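Local coordinates for protein geranylgeranyl pyrophosphate synthase (Corynebacterium glutamicum, PDB 3LMD) that probably builds long-chain isoprenoid diphosphates as a magnesium-dependent prenyltransferase of the FPP/GGPP synthase family, at residues 275-286 with 299-309. Residues are numbered along the deposited sequence; the frame is centred on the assembly and turned at random.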
loop_
_atom_site.group_PDB
_atom_site.type_symbol
_atom_site.label_atom_id
_atom_site.label_comp_id
_atom_site.label_asym_id
_atom_site.label_seq_id
_atom_site.Cartn_x
_atom_site.Cartn_y
_atom_site.Cartn_z
ATOM N N GLU A 275 31.891 18.073 17.056
ATOM C CA GLU A 275 32.740 18.693 18.102
ATOM C C GLU A 275 34.023 19.270 17.576
ATOM O O GLU A 275 34.703 18.643 16.752
ATOM C CB GLU A 275 33.096 17.683 19.188
ATOM C CG GLU A 275 31.942 17.219 20.033
ATOM C CD GLU A 275 32.430 16.166 21.052
ATOM O OE1 GLU A 275 33.670 15.993 21.231
ATOM O OE2 GLU A 275 31.583 15.537 21.646
ATOM N N ASP A 276 34.379 20.444 18.103
ATOM C CA ASP A 276 35.655 21.062 17.756
ATOM C C ASP A 276 36.720 20.654 18.768
ATOM O O ASP A 276 37.278 21.489 19.518
ATOM C CB ASP A 276 35.536 22.586 17.659
ATOM C CG ASP A 276 36.823 23.244 17.138
ATOM O OD1 ASP A 276 37.719 22.531 16.627
ATOM O OD2 ASP A 276 36.940 24.476 17.268
ATOM N N THR A 277 36.993 19.357 18.784
ATOM C CA THR A 277 37.932 18.779 19.721
ATOM C C THR A 277 38.771 17.785 18.939
ATOM O O THR A 277 38.436 17.448 17.795
ATOM C CB THR A 277 37.176 17.972 20.762
ATOM O OG1 THR A 277 36.446 16.935 20.078
ATOM C CG2 THR A 277 36.222 18.859 21.601
ATOM N N PRO A 278 39.867 17.294 19.540
ATOM C CA PRO A 278 40.661 16.315 18.788
ATOM C C PRO A 278 39.870 15.037 18.494
ATOM O O PRO A 278 40.063 14.397 17.461
ATOM C CB PRO A 278 41.824 15.998 19.724
ATOM C CG PRO A 278 41.885 17.115 20.725
ATOM C CD PRO A 278 40.539 17.773 20.768
ATOM N N VAL A 279 38.991 14.657 19.410
ATOM C CA VAL A 279 38.174 13.465 19.192
ATOM C C VAL A 279 37.178 13.684 18.061
ATOM O O VAL A 279 36.975 12.792 17.232
ATOM C CB VAL A 279 37.435 13.081 20.478
ATOM C CG1 VAL A 279 36.244 12.176 20.183
ATOM C CG2 VAL A 279 38.436 12.402 21.432
ATOM N N GLY A 280 36.572 14.866 18.011
ATOM C CA GLY A 280 35.682 15.216 16.900
ATOM C C GLY A 280 36.423 15.181 15.567
ATOM O O GLY A 280 35.923 14.665 14.558
ATOM N N ALA A 281 37.629 15.739 15.550
ATOM C CA ALA A 281 38.432 15.756 14.320
ATOM C C ALA A 281 38.797 14.362 13.840
ATOM O O ALA A 281 38.756 14.070 12.629
ATOM C CB ALA A 281 39.716 16.654 14.497
ATOM N N GLU A 282 39.146 13.486 14.776
ATOM C CA GLU A 282 39.548 12.142 14.432
ATOM C C GLU A 282 38.357 11.314 13.936
ATOM O O GLU A 282 38.492 10.509 13.014
ATOM C CB GLU A 282 40.211 11.412 15.614
ATOM C CG GLU A 282 40.808 10.071 15.150
ATOM C CD GLU A 282 41.657 9.354 16.190
ATOM O OE1 GLU A 282 41.900 9.900 17.296
ATOM O OE2 GLU A 282 42.086 8.221 15.890
ATOM N N LEU A 283 37.198 11.512 14.557
ATOM C CA LEU A 283 35.952 10.884 14.101
ATOM C C LEU A 283 35.556 11.352 12.699
ATOM O O LEU A 283 35.136 10.528 11.869
ATOM C CB LEU A 283 34.795 11.131 15.104
ATOM C CG LEU A 283 34.832 10.310 16.395
ATOM C CD1 LEU A 283 33.817 10.859 17.417
ATOM C CD2 LEU A 283 34.558 8.829 16.141
ATOM N N ARG A 284 35.671 12.645 12.431
ATOM C CA ARG A 284 35.378 13.166 11.088
ATOM C C ARG A 284 36.308 12.523 10.047
ATOM O O ARG A 284 35.876 12.167 8.954
ATOM C CB ARG A 284 35.460 14.694 11.016
ATOM C CG ARG A 284 34.295 15.451 11.710
ATOM C CD ARG A 284 34.317 16.978 11.487
ATOM N NE ARG A 284 35.444 17.659 12.165
ATOM C CZ ARG A 284 35.467 18.013 13.449
ATOM N NH1 ARG A 284 36.533 18.622 13.949
ATOM N NH2 ARG A 284 34.431 17.762 14.240
ATOM N N ASP A 285 37.579 12.382 10.396
ATOM C CA ASP A 285 38.540 11.697 9.541
ATOM C C ASP A 285 38.151 10.243 9.267
ATOM O O ASP A 285 38.230 9.773 8.137
ATOM C CB ASP A 285 39.921 11.730 10.182
ATOM C CG ASP A 285 41.006 11.276 9.233
ATOM O OD1 ASP A 285 41.037 11.775 8.087
ATOM O OD2 ASP A 285 41.825 10.420 9.635
ATOM N N ILE A 286 37.745 9.522 10.303
ATOM C CA ILE A 286 37.452 8.111 10.152
ATOM C C ILE A 286 36.090 7.793 9.522
ATOM O O ILE A 286 35.994 6.893 8.684
ATOM C CB ILE A 286 37.581 7.363 11.482
ATOM C CG1 ILE A 286 39.015 7.501 12.018
ATOM C CG2 ILE A 286 37.169 5.892 11.304
ATOM C CD1 ILE A 286 39.231 6.948 13.451
ATOM N N HIS A 299 37.779 1.133 17.622
ATOM C CA HIS A 299 38.495 2.376 17.853
ATOM C C HIS A 299 37.476 3.530 17.857
ATOM O O HIS A 299 37.517 4.400 18.714
ATOM C CB HIS A 299 39.578 2.580 16.782
ATOM C CG HIS A 299 40.359 3.851 16.941
ATOM N ND1 HIS A 299 40.962 4.210 18.128
ATOM C CD2 HIS A 299 40.633 4.845 16.063
ATOM C CE1 HIS A 299 41.568 5.377 17.978
ATOM N NE2 HIS A 299 41.381 5.787 16.734
ATOM N N VAL A 300 36.553 3.512 16.903
ATOM C CA VAL A 300 35.467 4.489 16.867
ATOM C C VAL A 300 34.608 4.466 18.139
ATOM O O VAL A 300 34.335 5.515 18.728
ATOM C CB VAL A 300 34.585 4.312 15.635
ATOM C CG1 VAL A 300 33.371 5.269 15.703
ATOM C CG2 VAL A 300 35.397 4.566 14.388
ATOM N N LEU A 301 34.195 3.279 18.573
ATOM C CA LEU A 301 33.452 3.154 19.829
ATOM C C LEU A 301 34.244 3.723 21.010
ATOM O O LEU A 301 33.674 4.279 21.938
ATOM C CB LEU A 301 33.095 1.687 20.110
ATOM C CG LEU A 301 32.051 1.037 19.187
ATOM C CD1 LEU A 301 32.009 -0.491 19.386
ATOM C CD2 LEU A 301 30.662 1.651 19.395
ATOM N N GLU A 302 35.560 3.565 20.999
ATOM C CA GLU A 302 36.370 4.166 22.067
ATOM C C GLU A 302 36.379 5.689 21.965
ATOM O O GLU A 302 36.161 6.379 22.969
ATOM C CB GLU A 302 37.812 3.618 22.052
ATOM C CG GLU A 302 38.682 4.135 23.182
ATOM C CD GLU A 302 38.054 3.929 24.559
ATOM O OE1 GLU A 302 37.522 2.824 24.812
ATOM O OE2 GLU A 302 38.099 4.870 25.394
ATOM N N LEU A 303 36.609 6.223 20.762
ATOM C CA LEU A 303 36.522 7.668 20.544
ATOM C C LEU A 303 35.149 8.243 20.976
ATOM O O LEU A 303 35.076 9.261 21.645
ATOM C CB LEU A 303 36.774 7.989 19.060
ATOM C CG LEU A 303 38.226 7.742 18.589
ATOM C CD1 LEU A 303 38.307 7.897 17.080
ATOM C CD2 LEU A 303 39.151 8.740 19.265
ATOM N N LEU A 304 34.071 7.582 20.582
ATOM C CA LEU A 304 32.723 8.019 20.989
ATOM C C LEU A 304 32.596 8.079 22.514
ATOM O O LEU A 304 32.055 9.041 23.049
ATOM C CB LEU A 304 31.659 7.067 20.375
ATOM C CG LEU A 304 31.514 7.256 18.863
ATOM C CD1 LEU A 304 30.679 6.119 18.230
ATOM C CD2 LEU A 304 30.875 8.605 18.576
ATOM N N SER A 305 33.152 7.099 23.233
ATOM C CA SER A 305 33.089 7.139 24.687
ATOM C C SER A 305 33.936 8.275 25.278
ATOM O O SER A 305 33.723 8.688 26.419
ATOM C CB SER A 305 33.462 5.778 25.320
ATOM O OG SER A 305 34.879 5.632 25.384
ATOM N N GLN A 306 34.892 8.773 24.500
ATOM C CA GLN A 306 35.735 9.891 24.951
ATOM C C GLN A 306 35.105 11.232 24.583
ATOM O O GLN A 306 35.580 12.275 25.035
ATOM C CB GLN A 306 37.164 9.782 24.328
ATOM C CG GLN A 306 37.936 8.583 24.851
ATOM C CD GLN A 306 39.156 8.188 23.968
ATOM O OE1 GLN A 306 39.388 8.753 22.902
ATOM N NE2 GLN A 306 39.924 7.215 24.433
ATOM N N SER A 307 34.035 11.204 23.773
ATOM C CA SER A 307 33.466 12.430 23.208
ATOM C C SER A 307 32.318 12.888 24.120
ATOM O O SER A 307 32.059 12.265 25.136
ATOM C CB SER A 307 32.882 12.175 21.808
ATOM O OG SER A 307 31.633 11.474 21.948
ATOM N N GLY A 308 31.622 13.952 23.720
ATOM C CA GLY A 308 30.483 14.427 24.494
ATOM C C GLY A 308 29.175 13.938 23.869
ATOM O O GLY A 308 28.089 14.431 24.209
ATOM N N GLY A 309 29.280 12.979 22.957
ATOM C CA GLY A 309 28.117 12.557 22.144
ATOM C C GLY A 309 27.036 11.851 22.938
ATOM O O GLY A 309 25.840 12.054 22.695
#
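Glu282 and His299 both place CG anti to the backbone N (chi1 -172° and 179°), and with the glutamate chain extended beyond CG the two side chains reach toward each other across the groove between the helices. His299 NE2 donates to Glu282 OE2 at 2.7 Å, nearly straight at 169°. The carboxylate oxygen lies at the ring edge in the imidazole plane, whereas the nitrogen reaches that oxygen from above the carboxylate plane. A histidine suits this solvent-facing margin because it offers N-H to the acid and carbon to its neighbours: Ile286 CD1 packs against His299 CD2 at 3.6 Å, and Leu303 CD1 sits above one ring face, offset toward its rim.

Leu303 is the central knob, set in a hole formed by Val279, Glu282, Leu283 and Ile286. Its branched end suits that four-residue socket; CD2 comes within 3.6 Å of Glu282 OE1. Leu283 runs antiparallel alongside Leu303, laying CD2 against its CB, and the same methyl touches Val300 CG1 at 3.8 Å. The beta-branched Val279 sends CG1 to Leu303 O, 3.5 Å away, and to Ser307 CB. Leu283 and Leu304 also touch Ala272 of helix 267-274, which joins the pair to the preceding helix.

At the other end the extended chain of Glu275 carries OE2 to Gly308, where it accepts the backbone N-H through its syn lone pair, with OE2 and Gly308 N 2.6 Å apart. Glycine suits this close approach, since it brings no side chain against the carboxylate. Ser307 OG accepts from Gly309 N in an ST turn that shapes the link into helix 309-328.

Helices 278-286 and 294-306 thus form a nearly antiparallel pair, the axes of their short segments approaching to 9.6 Å, with Leu303 as a knob-into-hole, at the periphery of the all-helical prenyl synthase fold.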